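Local coordinates for protein ubiquitin conjugating enzyme (Agrocybe aegerita, PDB 3WE5) that probably accepts activated ubiquitin as a thioester on a cysteine and passes it on to substrates, as an E2 ubiquitin-conjugating enzyme, at residues A[77-81]-A[158-162]; A[83-88]-A[121-127]. All coordinates share one frame; numbering follows the deposited sequence.

Interaction 1: A[77-81]-A[158-162]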
# COMPACT_ATOMS: atom_id res chain seq x y z
N PHE A 77 3.62 14.57 16.88
CA PHE A 77 4.20 13.54 17.76
C PHE A 77 3.43 13.55 19.06
O PHE A 77 3.27 14.60 19.67
CB PHE A 77 5.65 13.88 18.07
CG PHE A 77 6.57 13.65 16.92
CD1 PHE A 77 6.57 14.52 15.85
CD2 PHE A 77 7.43 12.56 16.91
CE1 PHE A 77 7.43 14.29 14.75
CE2 PHE A 77 8.26 12.34 15.86
CZ PHE A 77 8.26 13.18 14.76
N ARG A 78 2.98 12.37 19.50
CA ARG A 78 2.47 12.24 20.87
C ARG A 78 3.33 11.26 21.66
O ARG A 78 3.70 10.20 21.14
CB ARG A 78 1.00 11.77 20.84
CG ARG A 78 0.03 12.89 20.51
CD ARG A 78 -1.41 12.44 20.63
NE ARG A 78 -1.80 11.61 19.50
CZ ARG A 78 -2.97 10.99 19.40
NH1 ARG A 78 -3.86 11.09 20.38
NH2 ARG A 78 -3.25 10.27 18.32
N PHE A 79 3.65 11.63 22.90
CA PHE A 79 4.58 10.85 23.76
C PHE A 79 3.85 10.30 24.97
O PHE A 79 3.14 11.05 25.66
CB PHE A 79 5.75 11.73 24.24
CG PHE A 79 6.41 12.54 23.13
CD1 PHE A 79 7.27 11.91 22.24
CD2 PHE A 79 6.14 13.89 22.97
CE1 PHE A 79 7.85 12.63 21.17
CE2 PHE A 79 6.76 14.62 21.94
CZ PHE A 79 7.60 13.98 21.04
N ASP A 80 4.02 9.01 25.26
CA ASP A 80 3.46 8.50 26.53
C ASP A 80 4.52 8.47 27.63
O ASP A 80 5.65 8.90 27.42
CB ASP A 80 2.76 7.14 26.33
CG ASP A 80 3.70 6.02 25.93
OD1 ASP A 80 4.87 6.02 26.35
OD2 ASP A 80 3.27 5.11 25.20
N ALA A 81 4.18 7.97 28.82
CA ALA A 81 5.10 8.07 29.94
C ALA A 81 6.32 7.15 29.85
O ALA A 81 7.24 7.27 30.68
CB ALA A 81 4.36 7.83 31.26
N PRO A 158 -8.35 3.56 15.15
CA PRO A 158 -8.42 4.14 16.50
C PRO A 158 -7.79 5.53 16.56
O PRO A 158 -7.07 5.91 15.63
CB PRO A 158 -7.57 3.16 17.31
CG PRO A 158 -6.54 2.68 16.33
CD PRO A 158 -7.25 2.59 15.01
N ASP A 159 -8.06 6.27 17.64
CA ASP A 159 -7.51 7.62 17.82
C ASP A 159 -6.00 7.60 17.70
O ASP A 159 -5.41 8.41 16.98
CB ASP A 159 -7.88 8.20 19.19
CG ASP A 159 -7.13 9.51 19.49
OD1 ASP A 159 -7.45 10.53 18.85
OD2 ASP A 159 -6.23 9.50 20.36
N ASN A 160 -5.39 6.67 18.42
CA ASN A 160 -3.95 6.57 18.46
C ASN A 160 -3.52 5.50 17.48
O ASN A 160 -3.99 4.36 17.56
CB ASN A 160 -3.51 6.22 19.88
CG ASN A 160 -2.08 6.61 20.15
OD1 ASN A 160 -1.16 5.97 19.65
ND2 ASN A 160 -1.88 7.65 20.95
N PRO A 161 -2.64 5.86 16.53
CA PRO A 161 -2.22 4.94 15.47
C PRO A 161 -1.41 3.77 15.99
O PRO A 161 -1.19 2.80 15.25
CB PRO A 161 -1.35 5.82 14.58
CG PRO A 161 -0.79 6.85 15.53
CD PRO A 161 -1.91 7.14 16.48
N LYS A 162 -0.95 3.84 17.23
CA LYS A 162 -0.18 2.74 17.81
C LYS A 162 -1.09 1.54 18.09
O LYS A 162 -0.62 0.41 18.26
CB LYS A 162 0.56 3.18 19.07
CG LYS A 162 1.54 4.33 18.85
CD LYS A 162 2.39 4.61 20.08
CE LYS A 162 3.21 3.40 20.46
NZ LYS A 162 4.02 3.67 21.66
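Arg78, at the end of strand 72-78 in the antiparallel sheet of the ubiquitin-conjugating (UBC) fold, reaches the chain after helix 150-156 and grips Asp159 end-on with two nitrogens. NH1 of Arg78 makes a salt bridge with OD2 of Asp159 (2.9 Å) through a nearly straight hydrogen bond, entering on the syn side of the carboxylate, while NH2 of Arg78 donates to the backbone O of Asp159 at 3.1 Å, from above that carbonyl's plane. Both acceptors lie in the guanidinium plane, yet the carboxylate is turned almost perpendicular to it (82°). A bend at chi3 (-75°) swings the guanidinium out of line with the extended first part of the arginine chain. Asn160 covers one guanidinium face, its ND2 over the centre, 3.8 Å from CZ of Arg78, with amide and guanidinium planes 32° apart. NH2 is also hydrogen-bonded to Gln91, so this one nitrogen links both Asp159 O and strand 89-92. Lys162 crosses Asp80 at about a right angle in a long salt bridge; their stronger partners are Ser87 O and Ser86 OG respectively. Asn160 also forms an Asx turn: Lys162 N donates to an in-plane lone pair of Asn160 OD1 at 3.2 Å.

Interaction 2: A[83-88]-A[121-127]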
# COMPACT_ATOMS: atom_id res chain seq x y z
N TYR A 83 8.15 6.87 26.95
CA TYR A 83 9.15 7.40 26.00
C TYR A 83 10.47 7.59 26.76
O TYR A 83 10.48 8.04 27.91
CB TYR A 83 8.66 8.73 25.40
CG TYR A 83 9.57 9.27 24.30
CD1 TYR A 83 9.42 8.82 23.00
CD2 TYR A 83 10.57 10.19 24.57
CE1 TYR A 83 10.23 9.28 21.98
CE2 TYR A 83 11.42 10.65 23.54
CZ TYR A 83 11.22 10.19 22.26
OH TYR A 83 12.03 10.63 21.22
N PRO A 84 11.62 7.27 26.14
CA PRO A 84 11.85 6.88 24.75
C PRO A 84 11.89 5.37 24.53
O PRO A 84 12.29 4.93 23.45
CB PRO A 84 13.24 7.48 24.50
CG PRO A 84 13.95 7.21 25.81
CD PRO A 84 12.89 7.49 26.86
N ILE A 85 11.49 4.58 25.52
CA ILE A 85 11.44 3.14 25.32
C ILE A 85 10.26 2.82 24.41
O ILE A 85 10.42 2.07 23.44
CB ILE A 85 11.36 2.37 26.67
CG1 ILE A 85 12.50 2.81 27.60
CG2 ILE A 85 11.31 0.86 26.38
CD1 ILE A 85 13.93 2.72 27.03
N SER A 86 9.09 3.41 24.68
CA SER A 86 7.98 3.34 23.73
C SER A 86 8.21 4.31 22.59
O SER A 86 8.78 5.39 22.80
CB SER A 86 6.67 3.68 24.41
OG SER A 86 6.81 4.89 25.13
N SER A 87 7.76 3.93 21.40
CA SER A 87 7.87 4.81 20.25
C SER A 87 6.87 5.95 20.42
O SER A 87 5.81 5.77 21.04
CB SER A 87 7.52 4.03 18.99
OG SER A 87 6.24 3.46 19.12
N PRO A 88 7.19 7.12 19.85
CA PRO A 88 6.16 8.16 19.76
C PRO A 88 5.03 7.74 18.82
O PRO A 88 5.25 6.99 17.87
CB PRO A 88 6.92 9.36 19.16
CG PRO A 88 8.01 8.70 18.31
CD PRO A 88 8.41 7.46 19.08
N TRP A 121 11.64 1.05 15.83
CA TRP A 121 11.87 2.08 16.84
C TRP A 121 12.97 1.63 17.80
O TRP A 121 13.05 0.45 18.17
CB TRP A 121 10.60 2.43 17.63
CG TRP A 121 10.93 3.37 18.76
CD1 TRP A 121 11.02 3.06 20.09
CD2 TRP A 121 11.28 4.75 18.65
NE1 TRP A 121 11.41 4.17 20.80
CE2 TRP A 121 11.56 5.23 19.94
CE3 TRP A 121 11.37 5.65 17.57
CZ2 TRP A 121 11.94 6.55 20.19
CZ3 TRP A 121 11.74 6.96 17.82
CH2 TRP A 121 12.02 7.40 19.11
N SER A 122 13.84 2.56 18.19
CA SER A 122 14.81 2.32 19.26
C SER A 122 14.96 3.62 20.02
O SER A 122 14.84 4.68 19.43
CB SER A 122 16.16 1.90 18.67
OG SER A 122 17.18 1.96 19.66
N PRO A 123 15.23 3.55 21.33
CA PRO A 123 15.51 4.79 22.07
C PRO A 123 16.76 5.52 21.56
O PRO A 123 16.95 6.67 21.93
CB PRO A 123 15.78 4.30 23.51
CG PRO A 123 15.21 2.91 23.56
CD PRO A 123 15.29 2.35 22.19
N VAL A 124 17.60 4.87 20.75
CA VAL A 124 18.76 5.56 20.20
C VAL A 124 18.39 6.59 19.13
O VAL A 124 19.23 7.41 18.75
CB VAL A 124 19.82 4.57 19.63
CG1 VAL A 124 20.22 3.54 20.73
CG2 VAL A 124 19.34 3.90 18.37
N LEU A 125 17.15 6.54 18.69
CA LEU A 125 16.62 7.51 17.72
C LEU A 125 16.10 8.73 18.45
O LEU A 125 16.35 8.92 19.65
CB LEU A 125 15.54 6.88 16.86
CG LEU A 125 15.98 5.59 16.15
CD1 LEU A 125 14.86 5.02 15.32
CD2 LEU A 125 17.23 5.81 15.33
N SER A 126 15.44 9.61 17.73
CA SER A 126 15.01 10.87 18.31
C SER A 126 13.86 11.38 17.49
O SER A 126 13.57 10.86 16.42
CB SER A 126 16.12 11.90 18.27
OG SER A 126 16.50 12.18 16.93
N VAL A 127 13.19 12.41 17.99
CA VAL A 127 12.10 13.00 17.23
C VAL A 127 12.60 13.52 15.87
O VAL A 127 11.94 13.29 14.83
CB VAL A 127 11.50 14.15 18.05
CG1 VAL A 127 10.50 14.91 17.17
CG2 VAL A 127 10.81 13.56 19.28
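A chi1 of 173° sends the Trp121 indole away from its own backbone N and against the 83-88 loop; Tyr83, with a similar first torsion, brings its ring to the benzo end. One face of the indole lies on the extended backbone leading into Pro88: CA of Ser87 stands 3.5 Å from the centroid of the five-membered ring, almost on its normal, and CD of Pro88 takes the same place over the six-membered ring, two CH-pi contacts side by side. At the indole edge, NE1 of Trp121 donates to O of Pro84 (2.9 Å, 155°); the oxygen lies in the ring plane, but the N-H comes in above the plane of the carbonyl. Tyr83 and the cis-linked Pro84 belong to the proline-rich Tyr-Pro loop before the fourth strand of the UBC fold, and Trp121 opens a Trp-Ser-Pro sequence common in E2 enzymes. The Tyr83 and Trp121 rings meet rim to rim, planes 39° apart, CE1 of Tyr83 being 3.7 Å from CZ2 of Trp121. Further out, CD1 of Ile85 rests on CG of Pro123 at 3.7 Å. Were Trp121 cut back to an alanine, the Pro84 carbonyl would probably lose its NE1 donor, and a gap would open beside Ser87, Pro88 and Tyr83. The second segment is shaped by a type I turn from Ser122 to Leu125 and an ST turn at Ser122 OG. Ser126 then N-caps helix 127-140 through Ala129 N. Helix 24-39 flanks the contact, Glu32 receiving both Tyr83 OH and Val127 N, while Val127 packs on strands 55-61 and 72-78.

From the N terminus, helix 24-39 and the first two strands come first; the chain then leaves strand 72-78 through 77-81, the opening half of interaction 1, and runs straight into 83-88, the opening half of interaction 2. Interaction 2 closes first, at 121-127, just as helix 127-140 begins. Interaction 1 closes much later, at 158-162, beyond helix 150-156, so the smaller loop lies wholly within the larger. Their centres are about 13 Å apart, yet they touch directly: Asp80 and Lys162 of interaction 1 bond into the 83-88 loop, and the Phe77 and Phe79 rings pack on Val127. Together they tie the sheet to the start of helix 127-140 and to the last modelled residues, after helix 150-156.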